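Local coordinates for minor structural protein 5 (PDB 5E7T) that probably serves as an accessory component of the phage baseplate, with a galactose-binding-like domain consistent with a role in recognising saccharides on the host cell, at residues 120-125 / 146-151; 231-236 / 259-264; 95-100 / 171-176. All coordinates share one frame; numbering follows the deposited sequence.

How the contacts relate
Contacts 1 and 3 belong to one beta-sandwich, within the BppA domain 1 range. Contact 2 lies in the C-terminal region, within a separate sheet. Contact 3 pairs two neighbouring strands of the five-stranded sheet and is a surface contact. Contact 1 is partly buried and joins the edges of the two sandwich sheets. It is nested in the loop closed by contact 3, and their nearest atoms are about 9 Å apart. Contact 2 is buried, and chains of minor structural protein 4 cover part of it. Its centre lies about 47 Å from that of contact 3. Contacts 2 and 3 rest on backbone ladders, contact 1 on side-chain packing around a proline, with no backbone ladder.

Contact 1: residues 120-125 / 146-151; sequences KEICTI and TIPPYE
Ile122 meets Ile147 and Pro148 at a classic beta bulge on the edge of a beta-sandwich. Ile122 and Cys123 form the bulge opposite the single residue Gln112 of strand 104-114. The chain turns a corner there. Strand 121-126 borders the four-stranded sheet, and strand 139-146 borders the five-stranded sheet. Residues 147-151 run on from the latter as a loop. The contact therefore joins the two sheets at their margins, in a fold consistent with the galactose-binding-like domains.

Pro148 is the central group, and three of its ring carbons, CB, CG and CD, each meet a different residue. Pro148 CD lies 3.6 Å from Ile122 CA. Pro148 CG is 3.3 Å from Glu121 O. Pro148 CB faces Lys120 NZ at 3.7 Å. The side chains of Ile122 and Pro148 cross at about a right angle, and Ile122 CG1 stands 4.1 Å from Pro148 CG.

The other branch of Ile122 serves Ile147. Ile122 CG2, anti to the backbone N, touches Ile147 CD1 at 3.8 Å. Both isoleucines also pack on Tyr80, which covers this apolar patch from a neighbouring loop. Tyr86 of strand 85-98 adds to the packing on Ile147.

On the exposed side the lysine curls back over its own chain. Lys120 CG is anti to the backbone N (chi1 175°), and the chain bends at chi2 and again at chi4. Its ammonium group thus sits beside the proline ring. It also donates a hydrogen bond within the segment, with Lys120 NZ 2.8 Å from Glu121 O, in the plane of that carbonyl.

Contact 2: residues 231-236 / 259-264; sequences YRVYLD and YNVQVS
Tyr234 lies beside Gln262 and Ser264 on one face of the sheet. Tyr234 CG lies beside the backbone N, anti to the carbonyl carbon (chi1 -70°), and from there the ring turns an edge to the serine, with Tyr234 CE1 3.7 Å from Ser264 OG. Ser264 OG sits between its backbone N and carbonyl carbon and meets Arg232 CB at 3.5 Å. The tyrosine and serine hydroxyls both hydrogen-bond Glu271, and Lys274 makes a cation-pi contact with the tyrosine.

These are the two central strands of an antiparallel four-stranded sheet. Arg232-Ser264 and Tyr234-Gln262 are hydrogen-bonded pairs. Val233-Val263 and Leu235-Val261 are non-hydrogen-bonded pairs on the other face. There Val233 splits its branches: CG1 reaches Val261 CG2 at 3.9 Å, and CG2 reaches Val263 CG2 at 4.0 Å. Trp126 of a minor structural protein 4 chain packs on Val233 and Val263.

At the far end Leu235 CD1 rests 3.8 Å from Tyr259 CD1. The Tyr259 hydroxyl hydrogen-bonds Lys254 N. Asp236 closes the ladder twice. Its backbone N donates to Asn260 O, and Asn260 N donates to Asp236 OD1 at 3.1 Å, from above the carboxylate plane. Asp236 OD2 lies 3.3 Å from Tyr259 CD1, carboxylate and ring planes 21° apart.

Contact 3: residues 95-100 / 171-176; sequences TSWNVP and GSFTIR
Trp97 and Phe173 form the tight part of this contact. They are a non-hydrogen-bonded pair on one face of an antiparallel sheet, and their side chains lie side by side, pointing the same way. The ring planes are 20° apart, but the rings are slid and barely overlap. The indole uses its six-membered ring: Trp97 CE3 is 3.5 Å from Phe173 CB, and Trp97 CZ3 is 3.5 Å from Phe173 CD2. The two side chains leave their backbones differently: Trp97 CG is anti to the backbone N, and Phe173 CG takes the crowded position between N and the carbonyl carbon (chi1 60°). Val99 CG2 sits over one face of the indole, 3.6 Å above its plane and offset toward the rim.

The other face is polar. Ser96, Asn98, Ser172 and Thr174 point their side chains there, all at least partly exposed. It is looser around Ser96, Asn98 and Ser172, which only brush their partners: Ser96 CB is 3.9 Å from Thr174 OG1, and Asn98 CB is as far from Ser172 OG. Thr95 makes a closer spot, with Thr95 OG1 3.6 Å from Thr174 CB. The backbone does the joining. Thr174 N donates to Ser96 O, and Asn98 and Ser172 exchange N-H to O bonds in both directions. Thr174 O takes the N-H of Thr95, not of Ser96, where the chain turns a corner. Beyond it Thr95 CG2 sits over one face of the Arg176 guanidinium, 3.7 Å above the plane and offset toward the rim, nearest NE. Arg176 NE forms a salt bridge with Glu55.

In the beta-sandwich, strand 171-184 lies between strands 85-98 and 53-60 of the five-stranded sheet. The aromatic side faces the second sheet, where Ile105 and Phe108 of strand 104-114 meet Trp97 and Phe173 respectively.

Contact 1: residues 120-125 / 146-151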
loop_
_atom_site.group_PDB
_atom_site.type_symbol
_atom_site.label_atom_id
_atom_site.label_comp_id
_atom_site.label_asym_id
_atom_site.label_seq_id
_atom_site.Cartn_x
_atom_site.Cartn_y
_atom_site.Cartn_z
ATOM N N LYS B 120 -23.803 12.968 -54.812
ATOM C CA LYS B 120 -25.142 13.523 -54.586
ATOM C C LYS B 120 -25.151 14.440 -53.357
ATOM O O LYS B 120 -24.529 14.099 -52.356
ATOM C CB LYS B 120 -26.210 12.399 -54.539
ATOM C CG LYS B 120 -27.648 12.828 -54.192
ATOM C CD LYS B 120 -28.287 13.866 -55.156
ATOM C CE LYS B 120 -29.706 14.280 -54.779
ATOM N NZ LYS B 120 -29.778 15.184 -53.590
ATOM N N GLU B 121 -25.762 15.644 -53.476
ATOM C CA GLU B 121 -25.841 16.635 -52.394
ATOM C C GLU B 121 -26.792 16.188 -51.317
ATOM O O GLU B 121 -27.820 15.602 -51.627
ATOM C CB GLU B 121 -26.201 18.042 -52.915
ATOM C CG GLU B 121 -27.667 18.309 -53.241
ATOM C CD GLU B 121 -27.946 18.778 -54.660
ATOM O OE1 GLU B 121 -28.722 19.751 -54.805
ATOM O OE2 GLU B 121 -27.431 18.157 -55.624
ATOM N N ILE B 122 -26.438 16.453 -50.058
ATOM C CA ILE B 122 -27.242 16.125 -48.898
ATOM C C ILE B 122 -27.905 17.422 -48.455
ATOM O O ILE B 122 -29.122 17.504 -48.384
ATOM C CB ILE B 122 -26.368 15.461 -47.775
ATOM C CG1 ILE B 122 -25.873 14.066 -48.213
ATOM C CG2 ILE B 122 -27.103 15.392 -46.411
ATOM C CD1 ILE B 122 -24.584 13.550 -47.506
ATOM N N CYS B 123 -27.103 18.437 -48.172
ATOM C CA CYS B 123 -27.583 19.728 -47.690
ATOM C C CYS B 123 -26.634 20.775 -48.207
ATOM O O CYS B 123 -25.436 20.740 -47.915
ATOM C CB CYS B 123 -27.650 19.731 -46.170
ATOM S SG CYS B 123 -28.553 21.131 -45.497
ATOM N N THR B 124 -27.158 21.665 -49.040
ATOM C CA THR B 124 -26.374 22.671 -49.746
ATOM C C THR B 124 -27.018 24.079 -49.827
ATOM O O THR B 124 -28.219 24.239 -49.568
ATOM C CB THR B 124 -26.095 22.109 -51.131
ATOM O OG1 THR B 124 -25.260 23.008 -51.865
ATOM C CG2 THR B 124 -27.373 21.794 -51.899
ATOM N N ILE B 125 -26.204 25.080 -50.237
ATOM C CA ILE B 125 -26.602 26.464 -50.452
ATOM C C ILE B 125 -25.704 27.104 -51.499
ATOM O O ILE B 125 -24.492 27.184 -51.315
ATOM C CB ILE B 125 -26.728 27.293 -49.146
ATOM C CG1 ILE B 125 -27.369 28.671 -49.425
ATOM C CG2 ILE B 125 -25.389 27.391 -48.351
ATOM C CD1 ILE B 125 -27.808 29.343 -48.248
ATOM N N THR B 146 -33.793 18.868 -49.013
ATOM C CA THR B 146 -34.406 17.593 -48.634
ATOM C C THR B 146 -33.322 16.484 -48.636
ATOM O O THR B 146 -32.621 16.263 -49.644
ATOM C CB THR B 146 -35.588 17.252 -49.530
ATOM O OG1 THR B 146 -36.504 18.337 -49.506
ATOM C CG2 THR B 146 -36.299 16.008 -49.086
ATOM N N ILE B 147 -33.180 15.818 -47.483
ATOM C CA ILE B 147 -32.202 14.755 -47.282
ATOM C C ILE B 147 -32.423 13.632 -48.290
ATOM O O ILE B 147 -33.532 13.089 -48.365
ATOM C CB ILE B 147 -32.160 14.275 -45.804
ATOM C CG1 ILE B 147 -31.864 15.431 -44.836
ATOM C CG2 ILE B 147 -31.180 13.125 -45.616
ATOM C CD1 ILE B 147 -30.546 16.189 -45.084
ATOM N N PRO B 148 -31.401 13.324 -49.123
ATOM C CA PRO B 148 -31.568 12.254 -50.118
ATOM C C PRO B 148 -31.528 10.858 -49.468
ATOM O O PRO B 148 -31.034 10.698 -48.326
ATOM C CB PRO B 148 -30.391 12.486 -51.063
ATOM C CG PRO B 148 -29.337 13.050 -50.184
ATOM C CD PRO B 148 -30.036 13.893 -49.169
ATOM N N PRO B 149 -32.027 9.816 -50.174
ATOM C CA PRO B 149 -31.997 8.477 -49.586
ATOM C C PRO B 149 -30.575 7.978 -49.379
ATOM O O PRO B 149 -29.666 8.347 -50.143
ATOM C CB PRO B 149 -32.789 7.632 -50.583
ATOM C CG PRO B 149 -32.678 8.341 -51.839
ATOM C CD PRO B 149 -32.642 9.786 -51.513
ATOM N N TYR B 150 -30.394 7.135 -48.330
ATOM C CA TYR B 150 -29.101 6.576 -47.974
ATOM C C TYR B 150 -28.489 5.854 -49.152
ATOM O O TYR B 150 -29.213 5.230 -49.929
ATOM C CB TYR B 150 -29.216 5.620 -46.778
ATOM C CG TYR B 150 -29.660 6.228 -45.461
ATOM C CD1 TYR B 150 -28.957 7.281 -44.882
ATOM C CD2 TYR B 150 -30.697 5.661 -44.727
ATOM C CE1 TYR B 150 -29.336 7.816 -43.646
ATOM C CE2 TYR B 150 -31.083 6.182 -43.489
ATOM C CZ TYR B 150 -30.396 7.257 -42.945
ATOM O OH TYR B 150 -30.787 7.775 -41.727
ATOM N N GLU B 151 -27.158 5.978 -49.290
ATOM C CA GLU B 151 -26.307 5.329 -50.299
ATOM C C GLU B 151 -25.741 4.034 -49.703
ATOM O O GLU B 151 -26.049 3.715 -48.547
ATOM C CB GLU B 151 -25.124 6.254 -50.615
ATOM C CG GLU B 151 -25.485 7.461 -51.444
ATOM C CD GLU B 151 -25.680 7.168 -52.916
ATOM O OE1 GLU B 151 -25.169 6.135 -53.407
ATOM O OE2 GLU B 151 -26.327 7.998 -53.588
#

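Contact 2: residues 231-236 / 259-264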
loop_
_atom_site.group_PDB
_atom_site.type_symbol
_atom_site.label_atom_id
_atom_site.label_comp_id
_atom_site.label_asym_id
_atom_site.label_seq_id
_atom_site.Cartn_x
_atom_site.Cartn_y
_atom_site.Cartn_z
ATOM N N TYR B 231 -41.224 33.428 -18.392
ATOM C CA TYR B 231 -41.087 31.959 -18.469
ATOM C C TYR B 231 -40.610 31.446 -19.829
ATOM O O TYR B 231 -40.864 32.080 -20.842
ATOM C CB TYR B 231 -42.388 31.228 -18.046
ATOM C CG TYR B 231 -42.946 31.679 -16.715
ATOM C CD1 TYR B 231 -42.476 31.141 -15.520
ATOM C CD2 TYR B 231 -43.897 32.692 -16.646
ATOM C CE1 TYR B 231 -42.957 31.586 -14.290
ATOM C CE2 TYR B 231 -44.364 33.161 -15.422
ATOM C CZ TYR B 231 -43.890 32.609 -14.244
ATOM O OH TYR B 231 -44.365 33.078 -13.039
ATOM N N ARG B 232 -39.913 30.288 -19.844
ATOM C CA ARG B 232 -39.406 29.656 -21.066
ATOM C C ARG B 232 -39.938 28.256 -21.126
ATOM O O ARG B 232 -39.763 27.501 -20.171
ATOM C CB ARG B 232 -37.870 29.660 -21.138
ATOM C CG ARG B 232 -37.416 29.869 -22.560
ATOM C CD ARG B 232 -35.951 29.610 -22.851
ATOM N NE ARG B 232 -34.974 30.522 -22.227
ATOM C CZ ARG B 232 -34.914 31.842 -22.377
ATOM N NH1 ARG B 232 -35.872 32.493 -23.026
ATOM N NH2 ARG B 232 -33.930 32.530 -21.825
ATOM N N VAL B 233 -40.630 27.924 -22.228
ATOM C CA VAL B 233 -41.283 26.635 -22.442
ATOM C C VAL B 233 -40.455 25.773 -23.359
ATOM O O VAL B 233 -40.143 26.181 -24.471
ATOM C CB VAL B 233 -42.740 26.823 -22.905
ATOM C CG1 VAL B 233 -43.385 25.493 -23.290
ATOM C CG2 VAL B 233 -43.558 27.536 -21.825
ATOM N N TYR B 234 -40.053 24.600 -22.847
ATOM C CA TYR B 234 -39.216 23.573 -23.487
ATOM C C TYR B 234 -40.077 22.371 -23.857
ATOM O O TYR B 234 -40.626 21.702 -22.976
ATOM C CB TYR B 234 -38.115 23.103 -22.502
ATOM C CG TYR B 234 -37.041 24.132 -22.225
ATOM C CD1 TYR B 234 -37.232 25.132 -21.275
ATOM C CD2 TYR B 234 -35.829 24.099 -22.901
ATOM C CE1 TYR B 234 -36.243 26.085 -21.016
ATOM C CE2 TYR B 234 -34.833 25.039 -22.647
ATOM C CZ TYR B 234 -35.046 26.040 -21.713
ATOM O OH TYR B 234 -34.060 26.983 -21.503
ATOM N N LEU B 235 -40.203 22.105 -25.156
ATOM C CA LEU B 235 -40.946 20.948 -25.629
ATOM C C LEU B 235 -39.882 19.994 -26.098
ATOM O O LEU B 235 -39.089 20.350 -26.968
ATOM C CB LEU B 235 -41.913 21.317 -26.760
ATOM C CG LEU B 235 -42.703 20.167 -27.387
ATOM C CD1 LEU B 235 -43.942 19.798 -26.566
ATOM C CD2 LEU B 235 -43.065 20.503 -28.807
ATOM N N ASP B 236 -39.797 18.822 -25.436
ATOM C CA ASP B 236 -38.848 17.741 -25.693
ATOM C C ASP B 236 -37.401 18.192 -25.622
ATOM O O ASP B 236 -36.602 17.828 -26.474
ATOM C CB ASP B 236 -39.178 17.045 -27.026
ATOM C CG ASP B 236 -40.454 16.225 -26.974
ATOM O OD1 ASP B 236 -40.667 15.524 -25.944
ATOM O OD2 ASP B 236 -41.212 16.224 -27.997
ATOM N N TYR B 259 -45.573 13.675 -26.082
ATOM C CA TYR B 259 -44.700 14.839 -25.925
ATOM C C TYR B 259 -44.326 15.032 -24.456
ATOM O O TYR B 259 -45.047 14.541 -23.576
ATOM C CB TYR B 259 -45.414 16.105 -26.432
ATOM C CG TYR B 259 -45.497 16.209 -27.939
ATOM C CD1 TYR B 259 -44.432 16.706 -28.679
ATOM C CD2 TYR B 259 -46.655 15.852 -28.622
ATOM C CE1 TYR B 259 -44.503 16.817 -30.066
ATOM C CE2 TYR B 259 -46.740 15.965 -30.010
ATOM C CZ TYR B 259 -45.648 16.421 -30.733
ATOM O OH TYR B 259 -45.669 16.498 -32.111
ATOM N N ASN B 260 -43.209 15.759 -24.192
ATOM C CA ASN B 260 -42.801 16.153 -22.842
ATOM C C ASN B 260 -42.555 17.642 -22.841
ATOM O O ASN B 260 -41.899 18.174 -23.734
ATOM C CB ASN B 260 -41.531 15.511 -22.378
ATOM C CG ASN B 260 -41.520 14.045 -22.268
ATOM O OD1 ASN B 260 -42.091 13.463 -21.335
ATOM N ND2 ASN B 260 -40.654 13.467 -23.087
ATOM N N VAL B 261 -43.034 18.302 -21.809
ATOM C CA VAL B 261 -42.908 19.737 -21.629
ATOM C C VAL B 261 -42.441 20.000 -20.209
ATOM O O VAL B 261 -42.825 19.305 -19.261
ATOM C CB VAL B 261 -44.205 20.526 -22.040
ATOM C CG1 VAL B 261 -45.453 19.939 -21.406
ATOM C CG2 VAL B 261 -44.112 22.028 -21.757
ATOM N N GLN B 262 -41.543 20.959 -20.098
ATOM C CA GLN B 262 -40.982 21.458 -18.857
ATOM C C GLN B 262 -40.822 22.969 -19.066
ATOM O O GLN B 262 -40.662 23.406 -20.213
ATOM C CB GLN B 262 -39.679 20.728 -18.473
ATOM C CG GLN B 262 -38.664 20.601 -19.589
ATOM C CD GLN B 262 -37.455 19.781 -19.256
ATOM O OE1 GLN B 262 -37.301 19.250 -18.139
ATOM N NE2 GLN B 262 -36.538 19.700 -20.223
ATOM N N VAL B 263 -41.001 23.763 -17.985
ATOM C CA VAL B 263 -40.930 25.233 -18.023
ATOM C C VAL B 263 -39.860 25.703 -17.050
ATOM O O VAL B 263 -39.650 25.069 -16.017
ATOM C CB VAL B 263 -42.303 25.886 -17.680
ATOM C CG1 VAL B 263 -42.264 27.413 -17.803
ATOM C CG2 VAL B 263 -43.444 25.291 -18.511
ATOM N N SER B 264 -39.199 26.819 -17.374
ATOM C CA SER B 264 -38.243 27.478 -16.487
ATOM C C SER B 264 -38.704 28.940 -16.289
ATOM O O SER B 264 -39.569 29.407 -17.041
ATOM C CB SER B 264 -36.843 27.419 -17.072
ATOM O OG SER B 264 -36.714 28.383 -18.095
HETATM O O HOH W 1 -38.956 19.532 -22.669
#

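Contact 3: residues 95-100 / 171-176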
loop_
_atom_site.group_PDB
_atom_site.type_symbol
_atom_site.label_atom_id
_atom_site.label_comp_id
_atom_site.label_asym_id
_atom_site.label_seq_id
_atom_site.Cartn_x
_atom_site.Cartn_y
_atom_site.Cartn_z
ATOM N N THR B 95 -15.627 41.431 -50.943
ATOM C CA THR B 95 -14.818 42.638 -50.827
ATOM C C THR B 95 -13.950 42.867 -52.059
ATOM O O THR B 95 -13.467 43.984 -52.278
ATOM C CB THR B 95 -14.031 42.619 -49.538
ATOM O OG1 THR B 95 -13.052 41.598 -49.597
ATOM C CG2 THR B 95 -14.898 42.374 -48.348
ATOM N N SER B 96 -13.755 41.815 -52.861
ATOM C CA SER B 96 -12.937 41.827 -54.075
ATOM C C SER B 96 -13.442 40.750 -55.004
ATOM O O SER B 96 -13.705 39.640 -54.548
ATOM C CB SER B 96 -11.468 41.576 -53.724
ATOM O OG SER B 96 -10.752 40.884 -54.734
ATOM N N TRP B 97 -13.582 41.062 -56.294
ATOM C CA TRP B 97 -14.049 40.103 -57.298
ATOM C C TRP B 97 -13.241 40.294 -58.590
ATOM O O TRP B 97 -13.540 41.187 -59.379
ATOM C CB TRP B 97 -15.568 40.244 -57.517
ATOM C CG TRP B 97 -16.141 39.320 -58.552
ATOM C CD1 TRP B 97 -16.286 39.572 -59.880
ATOM C CD2 TRP B 97 -16.658 37.999 -58.333
ATOM N NE1 TRP B 97 -16.798 38.462 -60.518
ATOM C CE2 TRP B 97 -17.045 37.487 -59.589
ATOM C CE3 TRP B 97 -16.801 37.185 -57.201
ATOM C CZ2 TRP B 97 -17.622 36.230 -59.736
ATOM C CZ3 TRP B 97 -17.356 35.932 -57.349
ATOM C CH2 TRP B 97 -17.758 35.462 -58.607
ATOM N N ASN B 98 -12.189 39.483 -58.774
ATOM C CA ASN B 98 -11.294 39.555 -59.936
ATOM C C ASN B 98 -11.440 38.336 -60.804
ATOM O O ASN B 98 -10.622 37.421 -60.739
ATOM C CB ASN B 98 -9.828 39.787 -59.523
ATOM C CG ASN B 98 -9.636 40.869 -58.471
ATOM O OD1 ASN B 98 -9.358 40.575 -57.296
ATOM N ND2 ASN B 98 -9.801 42.138 -58.863
ATOM N N VAL B 99 -12.518 38.313 -61.586
ATOM C CA VAL B 99 -12.862 37.235 -62.504
ATOM C C VAL B 99 -12.954 37.827 -63.931
ATOM O O VAL B 99 -13.898 38.557 -64.268
ATOM C CB VAL B 99 -14.144 36.494 -62.057
ATOM C CG1 VAL B 99 -14.561 35.449 -63.080
ATOM C CG2 VAL B 99 -13.962 35.856 -60.686
ATOM N N PRO B 100 -11.948 37.524 -64.774
ATOM C CA PRO B 100 -11.909 38.093 -66.130
ATOM C C PRO B 100 -13.003 37.604 -67.072
ATOM O O PRO B 100 -13.881 36.833 -66.668
ATOM C CB PRO B 100 -10.514 37.705 -66.633
ATOM C CG PRO B 100 -9.749 37.333 -65.431
ATOM C CD PRO B 100 -10.748 36.716 -64.517
ATOM N N GLY B 171 -9.027 33.331 -62.034
ATOM C CA GLY B 171 -10.102 34.036 -61.366
ATOM C C GLY B 171 -9.883 33.950 -59.880
ATOM O O GLY B 171 -9.374 32.937 -59.381
ATOM N N SER B 172 -10.269 35.010 -59.166
ATOM C CA SER B 172 -10.177 35.072 -57.698
ATOM C C SER B 172 -11.202 36.029 -57.103
ATOM O O SER B 172 -11.683 36.931 -57.783
ATOM C CB SER B 172 -8.768 35.450 -57.237
ATOM O OG SER B 172 -8.315 36.604 -57.924
ATOM N N PHE B 173 -11.551 35.809 -55.841
ATOM C CA PHE B 173 -12.435 36.685 -55.086
ATOM C C PHE B 173 -12.130 36.564 -53.601
ATOM O O PHE B 173 -11.473 35.612 -53.187
ATOM C CB PHE B 173 -13.941 36.458 -55.392
ATOM C CG PHE B 173 -14.485 35.078 -55.117
ATOM C CD1 PHE B 173 -14.871 34.707 -53.834
ATOM C CD2 PHE B 173 -14.610 34.145 -56.141
ATOM C CE1 PHE B 173 -15.349 33.423 -53.579
ATOM C CE2 PHE B 173 -15.072 32.856 -55.883
ATOM C CZ PHE B 173 -15.436 32.505 -54.608
ATOM N N THR B 174 -12.593 37.533 -52.811
ATOM C CA THR B 174 -12.447 37.513 -51.364
ATOM C C THR B 174 -13.839 37.631 -50.836
ATOM O O THR B 174 -14.599 38.478 -51.303
ATOM C CB THR B 174 -11.500 38.585 -50.891
ATOM O OG1 THR B 174 -10.294 38.501 -51.667
ATOM C CG2 THR B 174 -11.188 38.444 -49.442
ATOM N N ILE B 175 -14.208 36.711 -49.950
ATOM C CA ILE B 175 -15.545 36.584 -49.383
ATOM C C ILE B 175 -15.493 36.577 -47.878
ATOM O O ILE B 175 -14.581 35.997 -47.285
ATOM C CB ILE B 175 -16.269 35.323 -49.952
ATOM C CG1 ILE B 175 -17.774 35.290 -49.572
ATOM C CG2 ILE B 175 -15.549 34.011 -49.594
ATOM C CD1 ILE B 175 -18.582 34.096 -50.110
ATOM N N ARG B 176 -16.475 37.223 -47.261
ATOM C CA ARG B 176 -16.638 37.261 -45.825
ATOM C C ARG B 176 -17.885 36.469 -45.511
ATOM O O ARG B 176 -18.889 36.627 -46.203
ATOM C CB ARG B 176 -16.731 38.691 -45.336
ATOM C CG ARG B 176 -15.377 39.355 -45.380
ATOM C CD ARG B 176 -15.464 40.789 -44.974
ATOM N NE ARG B 176 -14.142 41.392 -44.878
ATOM C CZ ARG B 176 -13.930 42.642 -44.485
ATOM N NH1 ARG B 176 -14.950 43.415 -44.133
ATOM N NH2 ARG B 176 -12.698 43.127 -44.432
#